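Long-range contacts in uncharacterized protein conserved in bacteria (Streptococcus suis, PDB 4FZQ), which is a surface antigen that mediates attachment to host cells, represented here by its G5 domain: residues T4-K9 against D48-G53; P15-I20 against G68-L73; K42-Q47 against T58-E63. The protein carries 1 engineered substitution. One frame throughout, in Å; residues are numbered along the deposited sequence.

Interaction 1: T4-K9 against D48-G53; sequences TTKERK and DVIVDG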
# COMPACT_ATOMS: atom_id res chain seq x y z
N THR A 4 30.57 -9.56 17.93
CA THR A 4 29.71 -10.68 18.23
C THR A 4 28.58 -10.70 17.21
O THR A 4 28.39 -9.74 16.48
CB THR A 4 29.14 -10.57 19.66
OG1 THR A 4 28.40 -11.76 19.96
CG2 THR A 4 28.26 -9.35 19.80
N THR A 5 27.86 -11.81 17.14
CA THR A 5 26.77 -11.92 16.18
C THR A 5 25.50 -12.43 16.85
O THR A 5 25.56 -13.17 17.83
CB THR A 5 27.14 -12.88 15.02
OG1 THR A 5 27.27 -14.21 15.54
CG2 THR A 5 28.44 -12.45 14.36
N LYS A 6 24.36 -12.01 16.31
CA LYS A 6 23.07 -12.46 16.80
C LYS A 6 22.15 -12.57 15.59
O LYS A 6 22.28 -11.81 14.63
CB LYS A 6 22.48 -11.47 17.83
CG LYS A 6 22.23 -10.07 17.31
CD LYS A 6 21.56 -9.20 18.38
CE LYS A 6 21.42 -7.74 17.95
NZ LYS A 6 20.58 -7.56 16.72
N GLU A 7 21.25 -13.54 15.62
CA GLU A 7 20.32 -13.75 14.53
C GLU A 7 18.97 -13.13 14.83
O GLU A 7 18.54 -13.10 15.97
CB GLU A 7 20.17 -15.24 14.26
CG GLU A 7 21.36 -15.84 13.53
CD GLU A 7 21.14 -17.29 13.17
OE1 GLU A 7 19.98 -17.66 12.86
OE2 GLU A 7 22.12 -18.07 13.17
N ARG A 8 18.33 -12.62 13.79
CA ARG A 8 17.01 -11.99 13.92
C ARG A 8 16.03 -12.58 12.93
O ARG A 8 16.37 -12.87 11.79
CB ARG A 8 17.08 -10.49 13.66
CG ARG A 8 17.55 -9.65 14.82
CD ARG A 8 17.37 -8.17 14.53
NE ARG A 8 18.14 -7.74 13.37
CZ ARG A 8 17.62 -7.44 12.19
NH1 ARG A 8 16.31 -7.52 12.01
NH2 ARG A 8 18.40 -7.06 11.20
N LYS A 9 14.79 -12.74 13.38
CA LYS A 9 13.75 -13.25 12.51
C LYS A 9 12.75 -12.12 12.33
O LYS A 9 12.29 -11.52 13.30
CB LYS A 9 13.09 -14.47 13.17
CG LYS A 9 12.01 -15.13 12.32
CD LYS A 9 11.28 -16.23 13.09
CE LYS A 9 12.17 -17.43 13.37
NZ LYS A 9 13.38 -17.09 14.20
N ASP A 48 23.25 -10.16 12.45
CA ASP A 48 23.85 -8.87 12.71
C ASP A 48 25.22 -9.00 13.33
O ASP A 48 25.50 -9.97 14.03
CB ASP A 48 22.97 -8.07 13.67
CG ASP A 48 21.61 -7.73 13.09
OD1 ASP A 48 20.66 -7.58 13.88
OD2 ASP A 48 21.49 -7.61 11.85
N VAL A 49 26.09 -8.04 13.04
CA VAL A 49 27.42 -8.03 13.64
C VAL A 49 27.36 -6.90 14.65
O VAL A 49 26.95 -5.78 14.31
CB VAL A 49 28.54 -7.70 12.63
CG1 VAL A 49 29.89 -7.85 13.31
CG2 VAL A 49 28.46 -8.58 11.44
N ILE A 50 27.77 -7.17 15.87
CA ILE A 50 27.74 -6.14 16.90
C ILE A 50 29.13 -5.74 17.37
O ILE A 50 29.92 -6.59 17.80
CB ILE A 50 26.91 -6.62 18.09
CG1 ILE A 50 25.54 -7.09 17.59
CG2 ILE A 50 26.77 -5.51 19.13
CD1 ILE A 50 24.74 -7.91 18.60
N VAL A 51 29.42 -4.45 17.27
CA VAL A 51 30.69 -3.87 17.69
C VAL A 51 30.45 -2.69 18.62
O VAL A 51 30.01 -1.61 18.18
CB VAL A 51 31.51 -3.34 16.50
CG1 VAL A 51 32.82 -2.74 17.00
CG2 VAL A 51 31.77 -4.46 15.50
N ASP A 52 30.72 -2.89 19.91
CA ASP A 52 30.53 -1.85 20.92
C ASP A 52 29.05 -1.61 21.17
O ASP A 52 28.61 -0.47 21.35
CB ASP A 52 31.20 -0.55 20.47
CG ASP A 52 32.65 -0.74 20.05
OD1 ASP A 52 33.44 -1.30 20.84
OD2 ASP A 52 32.99 -0.33 18.92
N GLY A 53 28.27 -2.69 21.17
CA GLY A 53 26.84 -2.57 21.39
C GLY A 53 26.06 -2.02 20.21
O GLY A 53 24.88 -1.72 20.34

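Interaction 2: P15-I20 against G68-L73; sequences PIKEEI and GQNRIL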
# COMPACT_ATOMS: atom_id res chain seq x y z
N PRO A 15 -0.19 -10.10 1.72
CA PRO A 15 -1.55 -9.63 1.43
C PRO A 15 -2.50 -10.83 1.40
O PRO A 15 -2.17 -11.87 0.81
CB PRO A 15 -1.42 -9.00 0.05
CG PRO A 15 0.03 -8.55 0.01
CD PRO A 15 0.76 -9.68 0.67
N ILE A 16 -3.67 -10.72 2.03
CA ILE A 16 -4.62 -11.82 2.02
C ILE A 16 -5.12 -12.00 0.59
O ILE A 16 -5.44 -11.02 -0.08
CB ILE A 16 -5.85 -11.55 2.93
CG1 ILE A 16 -5.49 -11.74 4.41
CG2 ILE A 16 -6.98 -12.51 2.58
CD1 ILE A 16 -4.54 -10.72 5.01
N LYS A 17 -5.16 -13.23 0.11
CA LYS A 17 -5.65 -13.46 -1.24
C LYS A 17 -7.15 -13.67 -1.11
O LYS A 17 -7.60 -14.37 -0.20
CB LYS A 17 -5.00 -14.70 -1.85
CG LYS A 17 -3.49 -14.59 -2.06
CD LYS A 17 -2.97 -15.86 -2.71
CE LYS A 17 -1.47 -15.81 -2.93
NZ LYS A 17 -0.76 -15.82 -1.63
N GLU A 18 -7.92 -13.05 -2.00
CA GLU A 18 -9.37 -13.20 -1.94
C GLU A 18 -9.93 -13.85 -3.19
O GLU A 18 -9.80 -13.33 -4.30
CB GLU A 18 -10.04 -11.84 -1.75
CG GLU A 18 -11.50 -11.93 -1.30
CD GLU A 18 -12.18 -10.57 -1.18
OE1 GLU A 18 -12.54 -9.98 -2.21
OE2 GLU A 18 -12.35 -10.08 -0.04
N GLU A 19 -10.56 -15.00 -3.00
CA GLU A 19 -11.16 -15.70 -4.12
C GLU A 19 -12.61 -15.26 -4.29
O GLU A 19 -13.34 -15.15 -3.31
CB GLU A 19 -11.13 -17.21 -3.87
CG GLU A 19 -11.84 -18.00 -4.93
CD GLU A 19 -11.82 -19.48 -4.68
OE1 GLU A 19 -11.31 -19.92 -3.63
OE2 GLU A 19 -12.32 -20.22 -5.56
N ILE A 20 -13.01 -14.97 -5.52
CA ILE A 20 -14.40 -14.60 -5.79
C ILE A 20 -14.96 -15.85 -6.46
O ILE A 20 -14.48 -16.28 -7.51
CB ILE A 20 -14.55 -13.38 -6.74
CG1 ILE A 20 -14.22 -12.08 -6.01
CG2 ILE A 20 -16.00 -13.26 -7.19
CD1 ILE A 20 -14.93 -11.79 -4.70
N GLY A 68 -0.82 -18.54 2.61
CA GLY A 68 -1.79 -18.42 3.68
C GLY A 68 -3.09 -19.13 3.35
O GLY A 68 -3.12 -20.06 2.55
N GLN A 69 -4.17 -18.67 3.96
CA GLN A 69 -5.48 -19.24 3.72
C GLN A 69 -6.30 -18.19 2.99
O GLN A 69 -6.37 -17.04 3.42
CB GLN A 69 -6.14 -19.61 5.05
CG GLN A 69 -7.54 -20.17 4.94
CD GLN A 69 -8.17 -20.41 6.30
OE1 GLN A 69 -7.78 -21.32 7.02
NE2 GLN A 69 -9.15 -19.57 6.67
N ASN A 70 -6.91 -18.58 1.87
CA ASN A 70 -7.72 -17.65 1.10
C ASN A 70 -8.98 -17.16 1.80
O ASN A 70 -9.60 -17.87 2.59
CB ASN A 70 -8.18 -18.27 -0.23
CG ASN A 70 -7.10 -18.33 -1.27
OD1 ASN A 70 -6.01 -17.77 -1.11
ND2 ASN A 70 -7.39 -19.01 -2.38
N ARG A 71 -9.35 -15.93 1.49
CA ARG A 71 -10.56 -15.34 1.98
C ARG A 71 -11.47 -15.69 0.80
O ARG A 71 -11.10 -15.46 -0.36
CB ARG A 71 -10.38 -13.83 2.10
CG ARG A 71 -11.62 -13.04 2.47
CD ARG A 71 -11.27 -11.56 2.56
NE ARG A 71 -12.45 -10.71 2.65
CZ ARG A 71 -13.26 -10.66 3.71
NH1 ARG A 71 -13.00 -11.41 4.77
NH2 ARG A 71 -14.32 -9.87 3.70
N ILE A 72 -12.62 -16.29 1.05
CA ILE A 72 -13.49 -16.64 -0.07
C ILE A 72 -14.77 -15.82 -0.07
O ILE A 72 -15.55 -15.85 0.88
CB ILE A 72 -13.88 -18.15 -0.06
CG1 ILE A 72 -12.68 -19.02 -0.45
CG2 ILE A 72 -14.97 -18.41 -1.07
CD1 ILE A 72 -11.36 -18.36 -0.86
N LEU A 73 -14.98 -15.08 -1.16
CA LEU A 73 -16.19 -14.28 -1.30
C LEU A 73 -17.09 -15.00 -2.29
O LEU A 73 -16.68 -15.31 -3.41
CB LEU A 73 -15.86 -12.88 -1.81
CG LEU A 73 -17.05 -11.91 -1.70
CD1 LEU A 73 -17.24 -11.55 -0.24
CD2 LEU A 73 -16.81 -10.65 -2.52
O HOH W 1 -4.36 -15.28 1.92

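Interaction 3: K42-Q47 against T58-E63; sequences KVSVYQ and TNLLSE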
# COMPACT_ATOMS: atom_id res chain seq x y z
N LYS A 42 6.05 -14.21 5.16
CA LYS A 42 7.38 -14.12 4.57
C LYS A 42 8.33 -13.91 5.74
O LYS A 42 8.39 -12.83 6.32
CB LYS A 42 7.48 -12.96 3.60
CG LYS A 42 8.86 -12.72 3.02
CD LYS A 42 8.79 -11.52 2.09
CE LYS A 42 10.16 -10.98 1.75
NZ LYS A 42 10.06 -9.61 1.15
N VAL A 43 9.05 -14.97 6.11
CA VAL A 43 9.99 -14.90 7.22
C VAL A 43 11.44 -14.82 6.77
O VAL A 43 11.92 -15.69 6.05
CB VAL A 43 9.85 -16.11 8.14
CG1 VAL A 43 10.87 -16.03 9.23
CG2 VAL A 43 8.46 -16.18 8.72
N SER A 44 12.13 -13.77 7.20
CA SER A 44 13.52 -13.60 6.87
C SER A 44 14.36 -13.75 8.13
O SER A 44 14.00 -13.23 9.19
CB SER A 44 13.77 -12.22 6.26
OG SER A 44 13.00 -12.01 5.11
N VAL A 45 15.45 -14.49 8.01
CA VAL A 45 16.36 -14.67 9.14
C VAL A 45 17.59 -13.84 8.78
O VAL A 45 18.18 -14.02 7.71
CB VAL A 45 16.78 -16.13 9.33
CG1 VAL A 45 17.85 -16.22 10.42
CG2 VAL A 45 15.58 -16.97 9.71
N TYR A 46 17.96 -12.93 9.68
CA TYR A 46 19.12 -12.08 9.45
C TYR A 46 20.19 -12.36 10.46
O TYR A 46 19.95 -13.00 11.49
CB TYR A 46 18.75 -10.60 9.59
CG TYR A 46 17.79 -10.07 8.56
CD1 TYR A 46 16.41 -10.12 8.77
CD2 TYR A 46 18.26 -9.52 7.37
CE1 TYR A 46 15.53 -9.62 7.80
CE2 TYR A 46 17.40 -9.03 6.41
CZ TYR A 46 16.03 -9.08 6.63
OH TYR A 46 15.16 -8.58 5.69
N GLN A 47 21.40 -11.88 10.16
CA GLN A 47 22.50 -12.01 11.09
C GLN A 47 23.17 -10.65 11.22
O GLN A 47 23.58 -10.05 10.23
CB GLN A 47 23.53 -13.02 10.64
CG GLN A 47 24.45 -13.36 11.78
CD GLN A 47 25.53 -14.34 11.40
OE1 GLN A 47 26.05 -15.05 12.26
NE2 GLN A 47 25.88 -14.38 10.12
N THR A 58 24.54 -6.23 8.64
CA THR A 58 23.68 -7.39 8.71
C THR A 58 23.54 -8.11 7.39
O THR A 58 23.50 -7.49 6.32
CB THR A 58 22.27 -7.03 9.28
OG1 THR A 58 21.27 -7.36 8.32
CG2 THR A 58 22.18 -5.55 9.62
N ASN A 59 23.50 -9.44 7.47
CA ASN A 59 23.34 -10.27 6.29
C ASN A 59 22.01 -11.02 6.38
O ASN A 59 21.52 -11.33 7.47
CB ASN A 59 24.45 -11.32 6.18
CG ASN A 59 25.82 -10.72 5.93
OD1 ASN A 59 25.96 -9.70 5.26
ND2 ASN A 59 26.85 -11.37 6.44
N LEU A 60 21.44 -11.29 5.21
CA LEU A 60 20.20 -12.04 5.11
C LEU A 60 20.63 -13.50 4.99
O LEU A 60 21.34 -13.87 4.07
CB LEU A 60 19.44 -11.61 3.86
CG LEU A 60 18.19 -12.43 3.53
CD1 LEU A 60 17.13 -12.21 4.60
CD2 LEU A 60 17.65 -12.02 2.16
N LEU A 61 20.20 -14.33 5.93
CA LEU A 61 20.56 -15.73 5.92
C LEU A 61 19.59 -16.60 5.12
O LEU A 61 20.02 -17.51 4.41
CB LEU A 61 20.64 -16.25 7.36
CG LEU A 61 22.02 -16.43 7.99
CD1 LEU A 61 23.00 -15.37 7.50
CD2 LEU A 61 21.87 -16.41 9.50
N SER A 62 18.29 -16.31 5.23
CA SER A 62 17.28 -17.07 4.51
C SER A 62 15.96 -16.34 4.43
O SER A 62 15.68 -15.45 5.24
CB SER A 62 17.06 -18.43 5.17
OG SER A 62 16.66 -18.27 6.52
N GLU A 63 15.15 -16.74 3.47
CA GLU A 63 13.86 -16.12 3.25
C GLU A 63 12.86 -17.22 2.90
O GLU A 63 12.99 -17.91 1.88
CB GLU A 63 14.02 -15.11 2.10
CG GLU A 63 12.93 -14.09 1.95
CD GLU A 63 13.26 -13.10 0.85
OE1 GLU A 63 14.19 -12.29 1.04
OE2 GLU A 63 12.61 -13.15 -0.22
O HOH W 2 13.78 -17.88 6.09
O HOH W 3 13.48 -10.96 2.95

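Interaction 1: T4-K9 against D48-G53
D48 meets K6 and R8 through a branched salt bridge centred on one carboxylate oxygen. R8 NE lies 2.6 Å from D48 OD1 on the syn side of that oxygen, with an N-H...O angle of 171°, and the acceptor sits in the guanidinium plane; the guanidinium and carboxylate planes are roughly coplanar, though D48 OD2 is less surely placed. K6 NZ approaches the same D48 OD1 from the anti side, away from the second oxygen, at 2.8 Å. Two cationic donors on one oxygen should favour an ionised D48. K6 reaches it because its chain stays extended through CE and bends only at the last torsion (chi4 61°), which turns NZ toward the carboxylate. R8 NH1 has its own partner, E12 of a second subunit, so the charge cluster extends to the subunit interface.

Backbone bonds define an antiparallel ladder between strands 4-13 and 41-50 of the antiparallel sheet of the G5 domain. T4 and I50 form a hydrogen-bonded pair, I50 N to T4 O being 2.7 Å, and K6 and D48 form the next, D48 N to K6 O being 2.9 Å. T5 and V49 between them are a non-hydrogen-bonded pair, where T5 CA approaches D48 O to 3.2 Å.

Apolar contacts lie on the face that carries T4, K6, D48 and I50. T4 CG2 packs alongside I50 CB at 3.5 Å, while the I50 side chain crosses that of K6 at about a right angle, I50 CD1 resting 3.4 Å from K6 CE.

Interaction 2: P15-I20 against G68-L73
A parallel strand pair in the mixed sheet of the G5 domain joins E18 to R71, E19 to I72 and I20 to L73. The short axes approach to 4.6 Å, nearly parallel, and the bonds zigzag as parallel pairing requires: R71 N donates to K17 O, E19 N to R71 O at 2.7 Å, and L73 N to E19 O at 2.7 Å. Just before the strands begin, a water sits between the backbones, accepting from K17 N at 2.8 Å and lying 3.1 Å from Q69 O.

E18 and R71 extend side by side on the same face as I20 and L73. In both, CG is anti to the backbone N (chi1 -164° in E18). The salt bridge joins R71 NE to the anti lone pair of E18 OE2 at 2.8 Å. The oxygen lies at the guanidinium edge, but the N-H...O angle of 138° makes this one bond between the two groups bent, and their planes are turned 37° apart.

On the other face E19 lies beside I72, while its carboxylate is engaged by R21 and by K30 of a third subunit. The N70 side chain crosses K17 obliquely, N70 OD1 being 3.3 Å from K17 CB; N70 ND2 bonds to Y32 of the third subunit, and K17 NZ pairs with E67. The main chain thus fixes the strand register, while E19, N70 and backbone bonds from E18 and I20 tie this pair to the third subunit.

Interaction 3: K42-Q47 against T58-E63
V45 O takes two backbone donors across the contact, L61 N at 2.7 Å and S62 N at 3.4 Å, the second bond being weak. V45 N gives its hydrogen to S62 O at 2.9 Å. Beyond this point Q47 and N59 satisfy each other twice, Q47 N to N59 O at 2.7 Å and N59 N to Q47 O at 2.8 Å.

Both L61 and S62 therefore face V45, which makes a classic beta bulge in the hairpin of strands 41-50 and 55-66, and the register shifts by one residue between V45 and Y46. The bulge shows in the helix-like backbone of L61 (phi/psi -88/-40°).

A water serves polar groups near the E63 end, donating to V43 O at 2.9 Å and also hydrogen-bonded to S62 OG; a second, modelled between S44 OG and E63 OE1, lies too close to both for that link to be relied on. K42 NZ and E63 OE2 stay 4.6 Å apart, beyond a salt bridge. S62 and E63 also pair with a strand of a fourth subunit, which continues the sheet across the interface.

Among apolar groups, L60 CD1 lies over one face of the Y46 ring, displaced toward its rim, in a CH-pi contact 4.0 Å from the centroid. L61 CD2 touches Q47 CB and V45 CG1.

Overall arrangement
Interactions 1 and 3 belong to one antiparallel sheet, with strand 41-50 in the middle between 4-13 and 55-66. Their centres are 13 Å apart and they touch, as in the probable hydrogen bond between R8 O and Y46 N at 2.6 Å. Interaction 2 lies in the separate mixed sheet, on the other side of the chain's centre, 38 Å from interaction 1 and 27 Å from interaction 3, measured between centres. Along the chain, 4-9 and 15-20 come first, followed by 42-47, 48-53, 58-63 and 68-73. The polypeptide thus passes from the antiparallel sheet to the mixed one, returns for the 41-50/55-66 hairpin, and ends in the mixed sheet with strand 71-75, which builds an elongated, helix-free domain.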